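Local coordinates for molybdopterin-guanine dinucleotide biosynthesis protein A (MobA) (Archaeoglobus fulgidus, PDB 3NGW) that probably transfers a GMP moiety from GTP to molybdopterin during molybdenum cofactor biosynthesis, through a MobA-like nucleotidyltransferase domain of the GT-A clan, at residues Ala79-Gly84 with Ser133-Leu138; Met1-Leu6 with Ser85-Ala90; Ala111-Leu116 with Asn157-Pro162; His103-Gly108 with Leu127-Glu132. All coordinates share one frame; numbering follows the deposited sequence.

Contact 1. Residues Ala79-Gly84 with Ser133-Leu138; sequences ALRHFG and SAADEL. With CA (calcium ion), chain B.
Arg81 and Asp136 form a salt bridge between helix 72-83 and helix 135-143: Arg81 NH2 donates to Asp136 OD1 over 3.0 Å. The bond is nearly straight (168°). Its two groups are not coplanar, since OD1 lies in the plane of the guanidinium while NH2 approaches from above the carboxylate plane, and the planes are inclined by 50°. NH2 also pairs with Glu139 one turn further along the helix, which places this end of the arginine between two acidic side chains. Arg81 NH1 donates to water 1 at 2.8 Å, and that water gives only a weak bond to Asp136 OD1.

The other carboxylate oxygen, Asp136 OD2, binds a calcium ion at 2.8 Å, and waters 1, 2 and 3 also bind that ion. Asp136 therefore faces two positive partners, which would favour its ionised form.

Ala135 CB sits under the guanidinium, 3.6 Å from Arg81 CZ and over the centre of one face. Deeper in the contact, the CD1 methyl of Leu80 touches Ala135 CB at 3.9 Å and Leu138 CD1 at 4.0 Å. Leu138 is further covered by Ile73 and Ile76 of helix 72-83, which continues the apolar seam. The CA atoms of Leu80 and Ala135 are 6.2 Å apart, and the alanine presents only CB there. Helices 72-83 and 135-143 of the MobA-like alpha/beta fold thus pack through a Leu80-Ala135-Leu138 core, with a calcium-linked ion pair at its edge.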
# COMPACT_ATOMS: atom_id res chain seq x y z
N ALA A 79 8.00 6.22 3.12
CA ALA A 79 6.98 7.22 2.78
C ALA A 79 6.81 8.23 3.92
O ALA A 79 6.70 9.42 3.68
CB ALA A 79 5.65 6.53 2.47
N LEU A 80 6.79 7.75 5.16
CA LEU A 80 6.64 8.67 6.28
C LEU A 80 7.81 9.65 6.36
O LEU A 80 7.61 10.83 6.65
CB LEU A 80 6.51 7.90 7.60
CG LEU A 80 5.24 7.04 7.67
CD1 LEU A 80 5.21 6.31 8.98
CD2 LEU A 80 4.00 7.91 7.50
N ARG A 81 9.02 9.16 6.09
CA ARG A 81 10.21 10.03 6.13
C ARG A 81 10.24 10.98 4.93
O ARG A 81 10.91 12.01 4.97
CB ARG A 81 11.49 9.18 6.15
CG ARG A 81 11.66 8.30 7.37
CD ARG A 81 11.66 9.10 8.66
NE ARG A 81 11.94 8.26 9.83
CZ ARG A 81 11.70 8.60 11.09
NH1 ARG A 81 11.17 9.79 11.37
NH2 ARG A 81 12.00 7.77 12.08
N HIS A 82 9.53 10.62 3.87
CA HIS A 82 9.49 11.45 2.67
C HIS A 82 8.55 12.65 2.76
O HIS A 82 8.96 13.77 2.48
CB HIS A 82 9.08 10.60 1.46
CG HIS A 82 8.97 11.39 0.20
ND1 HIS A 82 10.06 11.95 -0.43
CD2 HIS A 82 7.89 11.77 -0.53
CE1 HIS A 82 9.66 12.64 -1.48
NE2 HIS A 82 8.35 12.54 -1.56
N PHE A 83 7.30 12.41 3.13
CA PHE A 83 6.36 13.51 3.23
C PHE A 83 5.36 13.48 4.38
O PHE A 83 4.36 14.19 4.36
CB PHE A 83 5.62 13.70 1.89
CG PHE A 83 4.80 12.50 1.44
CD1 PHE A 83 4.66 11.37 2.24
CD2 PHE A 83 4.16 12.52 0.20
CE1 PHE A 83 3.89 10.29 1.82
CE2 PHE A 83 3.38 11.43 -0.23
CZ PHE A 83 3.26 10.32 0.57
N GLY A 84 5.65 12.67 5.40
CA GLY A 84 4.77 12.60 6.56
C GLY A 84 3.61 11.62 6.50
O GLY A 84 3.71 10.55 5.89
N SER A 133 4.12 10.12 13.35
CA SER A 133 4.46 9.70 14.71
C SER A 133 4.72 8.20 14.87
O SER A 133 5.27 7.76 15.88
CB SER A 133 3.35 10.15 15.67
OG SER A 133 2.07 9.73 15.21
N ALA A 134 4.33 7.44 13.84
CA ALA A 134 4.51 5.99 13.82
C ALA A 134 5.85 5.57 13.20
O ALA A 134 6.25 4.42 13.31
CB ALA A 134 3.37 5.36 13.04
N ALA A 135 6.53 6.51 12.55
CA ALA A 135 7.80 6.22 11.88
C ALA A 135 8.95 5.67 12.74
O ALA A 135 9.69 4.80 12.28
CB ALA A 135 8.28 7.45 11.12
N ASP A 136 9.10 6.17 13.96
CA ASP A 136 10.19 5.70 14.81
C ASP A 136 10.09 4.23 15.14
O ASP A 136 11.07 3.50 15.05
CB ASP A 136 10.25 6.50 16.11
CG ASP A 136 10.66 7.94 15.89
OD1 ASP A 136 11.56 8.18 15.06
OD2 ASP A 136 10.08 8.83 16.55
N GLU A 137 8.90 3.79 15.55
CA GLU A 137 8.71 2.39 15.90
C GLU A 137 8.92 1.49 14.68
O GLU A 137 9.44 0.37 14.80
CB GLU A 137 7.31 2.18 16.49
CG GLU A 137 7.31 1.25 17.69
CD GLU A 137 8.37 1.62 18.71
OE1 GLU A 137 8.35 2.76 19.22
OE2 GLU A 137 9.23 0.75 19.00
N LEU A 138 8.53 1.97 13.50
CA LEU A 138 8.70 1.21 12.27
C LEU A 138 10.18 1.12 11.92
O LEU A 138 10.66 0.08 11.48
CB LEU A 138 7.94 1.86 11.11
CG LEU A 138 6.41 1.85 11.19
CD1 LEU A 138 5.81 2.45 9.92
CD2 LEU A 138 5.92 0.42 11.36
CA CA B . 11.86 10.94 16.00
O HOH W 1 10.11 10.85 13.72
O HOH W 2 14.28 9.63 16.37
O HOH W 3 12.87 10.79 13.62

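Contact 2. Residues Met1-Leu6 with Ser85-Ala90; sequences MKVAVL and SCVVAA
Strands 2-6 and 86-90 pair in parallel, with Val3 opposite Val87, Ala4 opposite Val88, Val5 opposite Ala89 and Leu6 opposite Ala90. Their directions differ by 26°, and four backbone hydrogen bonds of 2.9 to 3.1 Å join them. Val87 N donates to Lys2 O and Ala89 N to Ala4 O; in return, Ala4 N donates to Val87 O and Leu6 N to Ala89 O.

Side chains fill both sides of this ladder tightly. On the face of Val3 and Val5, Val3 CG2 meets Val87 CG2 at 3.7 Å, and Tyr36 of helix 28-36 covers Val3, Val5 and Ala89. Met1, a selenomethionine, turns its CE inward onto Val87. On the face of Ala4 and Leu6, the Leu6 CD1 methyl lies 3.5 Å from Val88 CG1. Cys86 turns SG between its own backbone N and carbonyl carbon (chi1 60°), and that sulphur comes 3.9 Å from Ala4 CB.

The looser side is at Lys2 and Ser85, both partly exposed. The Lys2 chain bends at chi3 and runs past Ser85 O, to which Lys2 NZ gives a weak bond of 3.0 Å; its stronger partner is Phe83 O. Ser85 OG turns instead to Glu109. The chemistry thus divides: four peptide bonds join the strands, whose other edges are served by strand 40-44 and by Ala128 and Tyr130, while the ammonium group stays at the margin on the carbonyl oxygens of Phe83 and Ser85, between helix 72-83 and strand 86-90.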
# COMPACT_ATOMS: atom_id res chain seq x y z
N MSE A 1 -4.77 15.02 0.19
CA MSE A 1 -4.46 13.65 0.70
C MSE A 1 -3.19 13.06 0.11
O MSE A 1 -3.01 13.04 -1.11
CB MSE A 1 -5.62 12.72 0.39
CG MSE A 1 -5.27 11.27 0.62
SE MSE A 1 -6.59 10.07 -0.10
CE MSE A 1 -6.68 8.90 1.41
N LYS A 2 -2.33 12.56 0.99
CA LYS A 2 -1.07 11.93 0.57
C LYS A 2 -1.24 10.40 0.49
O LYS A 2 -1.77 9.78 1.41
CB LYS A 2 0.05 12.28 1.56
CG LYS A 2 0.77 13.58 1.25
CD LYS A 2 1.65 14.03 2.41
CE LYS A 2 0.80 14.50 3.58
NZ LYS A 2 1.62 14.68 4.81
N VAL A 3 -0.77 9.82 -0.61
CA VAL A 3 -0.85 8.39 -0.85
C VAL A 3 0.51 7.78 -1.18
O VAL A 3 1.23 8.28 -2.04
CB VAL A 3 -1.81 8.10 -2.04
CG1 VAL A 3 -1.93 6.60 -2.26
CG2 VAL A 3 -3.18 8.71 -1.77
N ALA A 4 0.86 6.71 -0.47
CA ALA A 4 2.13 6.01 -0.71
C ALA A 4 1.80 4.62 -1.25
O ALA A 4 1.27 3.79 -0.52
CB ALA A 4 2.91 5.89 0.60
N VAL A 5 2.10 4.38 -2.52
CA VAL A 5 1.82 3.08 -3.13
C VAL A 5 3.05 2.19 -3.06
O VAL A 5 4.11 2.53 -3.59
CB VAL A 5 1.37 3.26 -4.60
CG1 VAL A 5 0.91 1.92 -5.19
CG2 VAL A 5 0.22 4.28 -4.66
N LEU A 6 2.92 1.04 -2.40
CA LEU A 6 4.02 0.10 -2.26
C LEU A 6 4.08 -0.79 -3.50
O LEU A 6 3.22 -1.65 -3.68
CB LEU A 6 3.83 -0.75 -0.99
CG LEU A 6 3.63 -0.01 0.34
CD1 LEU A 6 3.39 -1.02 1.45
CD2 LEU A 6 4.85 0.84 0.66
N SER A 85 2.51 11.99 7.15
CA SER A 85 1.31 11.16 7.21
C SER A 85 0.77 10.90 5.82
O SER A 85 0.86 11.74 4.93
CB SER A 85 0.23 11.83 8.07
OG SER A 85 -0.38 12.93 7.40
N CYS A 86 0.20 9.71 5.64
CA CYS A 86 -0.35 9.32 4.36
C CYS A 86 -1.14 8.05 4.55
O CYS A 86 -1.17 7.50 5.64
CB CYS A 86 0.78 9.03 3.37
SG CYS A 86 1.87 7.67 3.93
N VAL A 87 -1.76 7.59 3.47
CA VAL A 87 -2.50 6.34 3.48
C VAL A 87 -1.65 5.46 2.58
O VAL A 87 -1.15 5.92 1.55
CB VAL A 87 -3.92 6.48 2.90
CG1 VAL A 87 -4.84 7.12 3.93
CG2 VAL A 87 -3.89 7.32 1.63
N VAL A 88 -1.47 4.20 2.99
CA VAL A 88 -0.66 3.26 2.23
C VAL A 88 -1.57 2.31 1.45
O VAL A 88 -2.64 1.94 1.91
CB VAL A 88 0.26 2.43 3.16
CG1 VAL A 88 1.04 1.40 2.36
CG2 VAL A 88 1.22 3.36 3.89
N ALA A 89 -1.13 1.96 0.25
CA ALA A 89 -1.88 1.06 -0.58
C ALA A 89 -0.85 0.24 -1.33
O ALA A 89 0.08 0.78 -1.92
CB ALA A 89 -2.75 1.83 -1.55
N ALA A 90 -0.99 -1.08 -1.29
CA ALA A 90 -0.05 -1.93 -1.98
C ALA A 90 -0.53 -2.14 -3.41
O ALA A 90 -1.74 -2.13 -3.68
CB ALA A 90 0.07 -3.25 -1.26

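Contact 3. Residues Ala111-Leu116 with Asn157-Pro162; sequences AGCDAL and NVVYYP
Asp114 and Asn157 are joined by two hydrogen bonds where strands 115-119 and 158-162 begin. Asp114 N donates to Asn157 O at 2.9 Å, lying in the carbonyl plane. In the opposite direction Asn157 N donates to Asp114 OD2 at 2.7 Å, meeting that oxygen on its anti side and 17° out of the carboxylate plane. The aspartate's first torsion (chi1 -60°) sets CG beside its own backbone N, and from there OD2 meets Asn157 N. Ser133 OG takes up the other oxygen, OD1, so both ends of the carboxylate are engaged.

The strand pairing proper is parallel, Ala115 with Val158 and Leu116 with Val159. Val159 N reaches Ala115 O over 2.8 Å in an almost linear bond (177°). A CA-H...O contact follows one step on, from Leu116 CA to Val159 O at 3.2 Å.

Apolar contacts line the face of Leu116 and Val159. Cys113 CB touches Val159 CG2 at 3.6 Å. Further along, Leu116 CD1, whose modelled position is doubtful, lies near Tyr161 CB. Leu104 and Glu107 of helix 98-111 also meet Leu116 here, while the hydroxyl of Tyr161 bonds to His103 of the same helix. Near the start of the strand, Asn157 ND2 lies 3.5 Å from Cys113 CA.

Strand 158-162 is an outermost strand of the mixed sheet within this chain. The chemistry implies that the residue just before it is held by a side-chain carboxylate standing in for a backbone acceptor, beyond the regular ladder.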
# COMPACT_ATOMS: atom_id res chain seq x y z
N ALA A 111 -8.74 11.27 14.05
CA ALA A 111 -8.60 10.36 15.19
C ALA A 111 -7.38 10.61 16.07
O ALA A 111 -7.39 10.27 17.26
CB ALA A 111 -8.58 8.92 14.69
N GLY A 112 -6.34 11.21 15.50
CA GLY A 112 -5.13 11.47 16.27
C GLY A 112 -4.51 10.19 16.81
O GLY A 112 -4.36 10.02 18.02
N CYS A 113 -4.13 9.30 15.90
CA CYS A 113 -3.54 8.02 16.25
C CYS A 113 -2.31 7.81 15.39
O CYS A 113 -2.12 8.52 14.41
CB CYS A 113 -4.54 6.91 15.94
SG CYS A 113 -5.07 6.95 14.21
N ASP A 114 -1.47 6.83 15.73
CA ASP A 114 -0.29 6.58 14.92
C ASP A 114 -0.68 5.87 13.61
O ASP A 114 -0.04 6.07 12.58
CB ASP A 114 0.74 5.74 15.68
CG ASP A 114 1.22 6.42 16.94
OD1 ASP A 114 1.57 7.62 16.88
OD2 ASP A 114 1.25 5.75 17.99
N ALA A 115 -1.72 5.06 13.66
CA ALA A 115 -2.19 4.36 12.46
C ALA A 115 -3.65 3.95 12.59
O ALA A 115 -4.13 3.65 13.69
CB ALA A 115 -1.31 3.13 12.19
N LEU A 116 -4.35 3.96 11.47
CA LEU A 116 -5.75 3.56 11.40
C LEU A 116 -5.74 2.43 10.37
O LEU A 116 -5.54 2.67 9.18
CB LEU A 116 -6.63 4.71 10.91
CG LEU A 116 -8.11 4.34 10.72
CD1 LEU A 116 -8.76 4.30 12.08
CD2 LEU A 116 -8.81 5.34 9.82
N ASN A 157 -0.00 3.60 19.14
CA ASN A 157 -1.42 3.82 19.40
C ASN A 157 -2.15 3.59 18.07
O ASN A 157 -2.26 4.50 17.25
CB ASN A 157 -1.65 5.24 19.92
CG ASN A 157 -3.12 5.61 20.01
OD1 ASN A 157 -3.94 4.84 20.51
ND2 ASN A 157 -3.46 6.81 19.53
N VAL A 158 -2.65 2.37 17.88
CA VAL A 158 -3.35 2.01 16.65
C VAL A 158 -4.87 1.93 16.78
O VAL A 158 -5.40 1.41 17.77
CB VAL A 158 -2.84 0.64 16.12
CG1 VAL A 158 -3.48 0.33 14.77
CG2 VAL A 158 -1.32 0.65 16.00
N VAL A 159 -5.57 2.44 15.77
CA VAL A 159 -7.03 2.41 15.73
C VAL A 159 -7.47 1.40 14.68
O VAL A 159 -7.29 1.63 13.49
CB VAL A 159 -7.65 3.78 15.35
CG1 VAL A 159 -9.15 3.64 15.15
CG2 VAL A 159 -7.37 4.80 16.44
N TYR A 160 -8.03 0.28 15.11
CA TYR A 160 -8.48 -0.73 14.16
C TYR A 160 -9.91 -0.40 13.72
O TYR A 160 -10.85 -0.49 14.49
CB TYR A 160 -8.36 -2.12 14.79
CG TYR A 160 -6.91 -2.54 14.91
CD1 TYR A 160 -6.20 -2.99 13.79
CD2 TYR A 160 -6.22 -2.41 16.12
CE1 TYR A 160 -4.85 -3.30 13.87
CE2 TYR A 160 -4.85 -2.72 16.20
CZ TYR A 160 -4.18 -3.17 15.08
OH TYR A 160 -2.83 -3.47 15.13
N TYR A 161 -10.04 -0.00 12.46
CA TYR A 161 -11.32 0.38 11.89
C TYR A 161 -12.10 -0.81 11.35
O TYR A 161 -11.59 -1.58 10.53
CB TYR A 161 -11.10 1.39 10.77
CG TYR A 161 -12.26 2.30 10.50
CD1 TYR A 161 -12.59 3.34 11.38
CD2 TYR A 161 -13.02 2.16 9.34
CE1 TYR A 161 -13.64 4.21 11.10
CE2 TYR A 161 -14.07 3.03 9.06
CZ TYR A 161 -14.37 4.06 9.94
OH TYR A 161 -15.38 4.94 9.65
N PRO A 162 -13.35 -0.99 11.81
CA PRO A 162 -14.18 -2.10 11.36
C PRO A 162 -14.38 -2.04 9.85
O PRO A 162 -14.94 -1.07 9.33
CB PRO A 162 -15.49 -1.89 12.12
CG PRO A 162 -15.03 -1.21 13.38
CD PRO A 162 -14.06 -0.20 12.83

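Contact 4. Residues His103-Gly108 with Leu127-Glu132; sequences HLYKEG and LAYYAE
Tyr129 lies between two parts of one helical turn, its edge toward Tyr105 and one face against Gly108. The contact packs helix 98-111 onto strand 129-130 of the mixed sheet, a helix-on-sheet layer of the alpha/beta nucleotidyltransferase fold. The tyrosine pair is an offset edge-to-face stack: the ring planes stand at 71°, the centroids are 5.7 Å apart, and the edge of Tyr129 is turned to the face of Tyr105. The nearest atoms are the two CD1 carbons, Tyr105 CD1 and Tyr129 CD1, at 3.7 Å.

Tyr129 points from the strand toward the helix, with CG anti to its backbone N (chi1 164°). Its ring then receives a CH-pi contact from Gly108 CA, which stands over the face, 3.8 Å from the ring centroid and 23° off the normal. Having no side chain, Gly108 can bring its backbone right up to the ring. Tyr129 OH is hydrogen-bonded to Glu109, and Tyr105 OH makes a weak bond to Ser85 OG, so both phenols have polar partners beyond the aromatic pair.

Leu104, one turn before Gly108, makes the other end of the contact. Its backbone O lies 3.7 Å from Tyr129 CB, whereas its side chain runs roughly at right angles to that of Leu127. The two leucines meet through single methyl groups, Leu104 CD1 and Leu127 CD1, 3.9 Å apart.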
# COMPACT_ATOMS: atom_id res chain seq x y z
N HIS A 103 -11.61 8.24 2.91
CA HIS A 103 -12.21 8.06 4.23
C HIS A 103 -11.15 7.72 5.28
O HIS A 103 -11.07 8.36 6.32
CB HIS A 103 -13.28 6.96 4.18
CG HIS A 103 -14.00 6.77 5.48
ND1 HIS A 103 -14.77 7.75 6.06
CD2 HIS A 103 -14.06 5.70 6.31
CE1 HIS A 103 -15.27 7.30 7.20
NE2 HIS A 103 -14.85 6.05 7.37
N LEU A 104 -10.33 6.71 4.99
CA LEU A 104 -9.28 6.28 5.91
C LEU A 104 -8.37 7.43 6.33
O LEU A 104 -8.05 7.56 7.52
CB LEU A 104 -8.45 5.16 5.28
CG LEU A 104 -9.17 3.81 5.13
CD1 LEU A 104 -8.26 2.78 4.48
CD2 LEU A 104 -9.64 3.33 6.51
N TYR A 105 -7.96 8.26 5.37
CA TYR A 105 -7.07 9.39 5.65
C TYR A 105 -7.72 10.40 6.57
O TYR A 105 -7.15 10.81 7.59
CB TYR A 105 -6.68 10.09 4.35
CG TYR A 105 -5.54 11.06 4.53
CD1 TYR A 105 -4.25 10.60 4.77
CD2 TYR A 105 -5.75 12.44 4.46
CE1 TYR A 105 -3.20 11.49 4.94
CE2 TYR A 105 -4.70 13.34 4.63
CZ TYR A 105 -3.42 12.86 4.87
OH TYR A 105 -2.36 13.72 5.04
N LYS A 106 -8.93 10.83 6.20
CA LYS A 106 -9.67 11.81 6.97
C LYS A 106 -9.88 11.29 8.39
O LYS A 106 -9.56 11.97 9.36
CB LYS A 106 -11.03 12.08 6.30
CG LYS A 106 -11.80 13.23 6.90
CD LYS A 106 -13.20 13.33 6.30
CE LYS A 106 -14.08 12.14 6.74
NZ LYS A 106 -15.48 12.26 6.24
N GLU A 107 -10.43 10.08 8.50
CA GLU A 107 -10.68 9.48 9.80
C GLU A 107 -9.39 9.29 10.58
O GLU A 107 -9.35 9.47 11.80
CB GLU A 107 -11.38 8.13 9.65
CG GLU A 107 -12.87 8.24 9.38
CD GLU A 107 -13.61 8.97 10.49
OE1 GLU A 107 -13.58 8.49 11.64
OE2 GLU A 107 -14.21 10.02 10.21
N GLY A 108 -8.33 8.93 9.87
CA GLY A 108 -7.06 8.73 10.52
C GLY A 108 -6.53 10.01 11.10
O GLY A 108 -6.12 10.05 12.26
N LEU A 127 -3.16 -1.27 3.60
CA LEU A 127 -4.28 -0.49 3.09
C LEU A 127 -4.81 0.25 4.30
O LEU A 127 -5.92 -0.01 4.77
CB LEU A 127 -5.33 -1.41 2.48
CG LEU A 127 -6.28 -0.82 1.43
CD1 LEU A 127 -7.46 -0.15 2.07
CD2 LEU A 127 -5.51 0.16 0.57
N ALA A 128 -3.99 1.16 4.82
CA ALA A 128 -4.34 1.94 6.00
C ALA A 128 -3.62 3.28 6.11
O ALA A 128 -2.71 3.59 5.35
CB ALA A 128 -4.07 1.12 7.25
N TYR A 129 -4.06 4.07 7.09
CA TYR A 129 -3.50 5.38 7.38
C TYR A 129 -2.37 5.27 8.40
O TYR A 129 -2.48 4.54 9.40
CB TYR A 129 -4.60 6.28 7.94
CG TYR A 129 -4.08 7.53 8.62
CD1 TYR A 129 -3.76 8.68 7.89
CD2 TYR A 129 -3.84 7.54 9.99
CE1 TYR A 129 -3.20 9.80 8.52
CE2 TYR A 129 -3.28 8.65 10.62
CZ TYR A 129 -2.96 9.77 9.88
OH TYR A 129 -2.38 10.83 10.53
N TYR A 130 -1.27 5.97 8.15
CA TYR A 130 -0.13 5.99 9.06
C TYR A 130 0.26 7.46 9.23
O TYR A 130 0.33 8.20 8.26
CB TYR A 130 1.07 5.20 8.49
CG TYR A 130 0.89 3.69 8.44
CD1 TYR A 130 0.27 3.07 7.35
CD2 TYR A 130 1.31 2.88 9.49
CE1 TYR A 130 0.06 1.69 7.33
CE2 TYR A 130 1.10 1.49 9.47
CZ TYR A 130 0.47 0.91 8.39
OH TYR A 130 0.24 -0.45 8.39
N ALA A 131 0.49 7.86 10.47
CA ALA A 131 0.90 9.23 10.77
C ALA A 131 2.41 9.20 10.95
O ALA A 131 2.99 8.14 11.17
CB ALA A 131 0.23 9.72 12.04
N GLU A 132 3.04 10.36 10.84
CA GLU A 132 4.49 10.49 11.00
C GLU A 132 4.97 9.97 12.34
O GLU A 132 6.09 9.45 12.47
CB GLU A 132 4.89 11.95 10.86
CG GLU A 132 6.36 12.23 11.10
CD GLU A 132 6.71 13.69 10.87
OE1 GLU A 132 6.70 14.12 9.70
OE2 GLU A 132 7.00 14.40 11.86

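Along the chain the order is 1-6, 79-84, 85-90, 103-108, 111-116, 127-132, 133-138 and 157-162, so contact 1 alternates with contacts 2 and 3, and contact 3 alternates with contact 4. Contacts 2, 3 and 4 share the mixed sheet, in which strand 129-130 runs antiparallel between 86-90 and 115-119. Centres of contacts 3 and 4 lie about 8 Å apart and those of 2 and 4 about 9 Å; contacts 2 and 3, about 15 Å apart, do not touch. Contact 1, between helices, meets all three others. Contact 4 thus bridges the parallel strands of contact 2 and the sheet edge of contact 3, joining strands distant in sequence into one sheet.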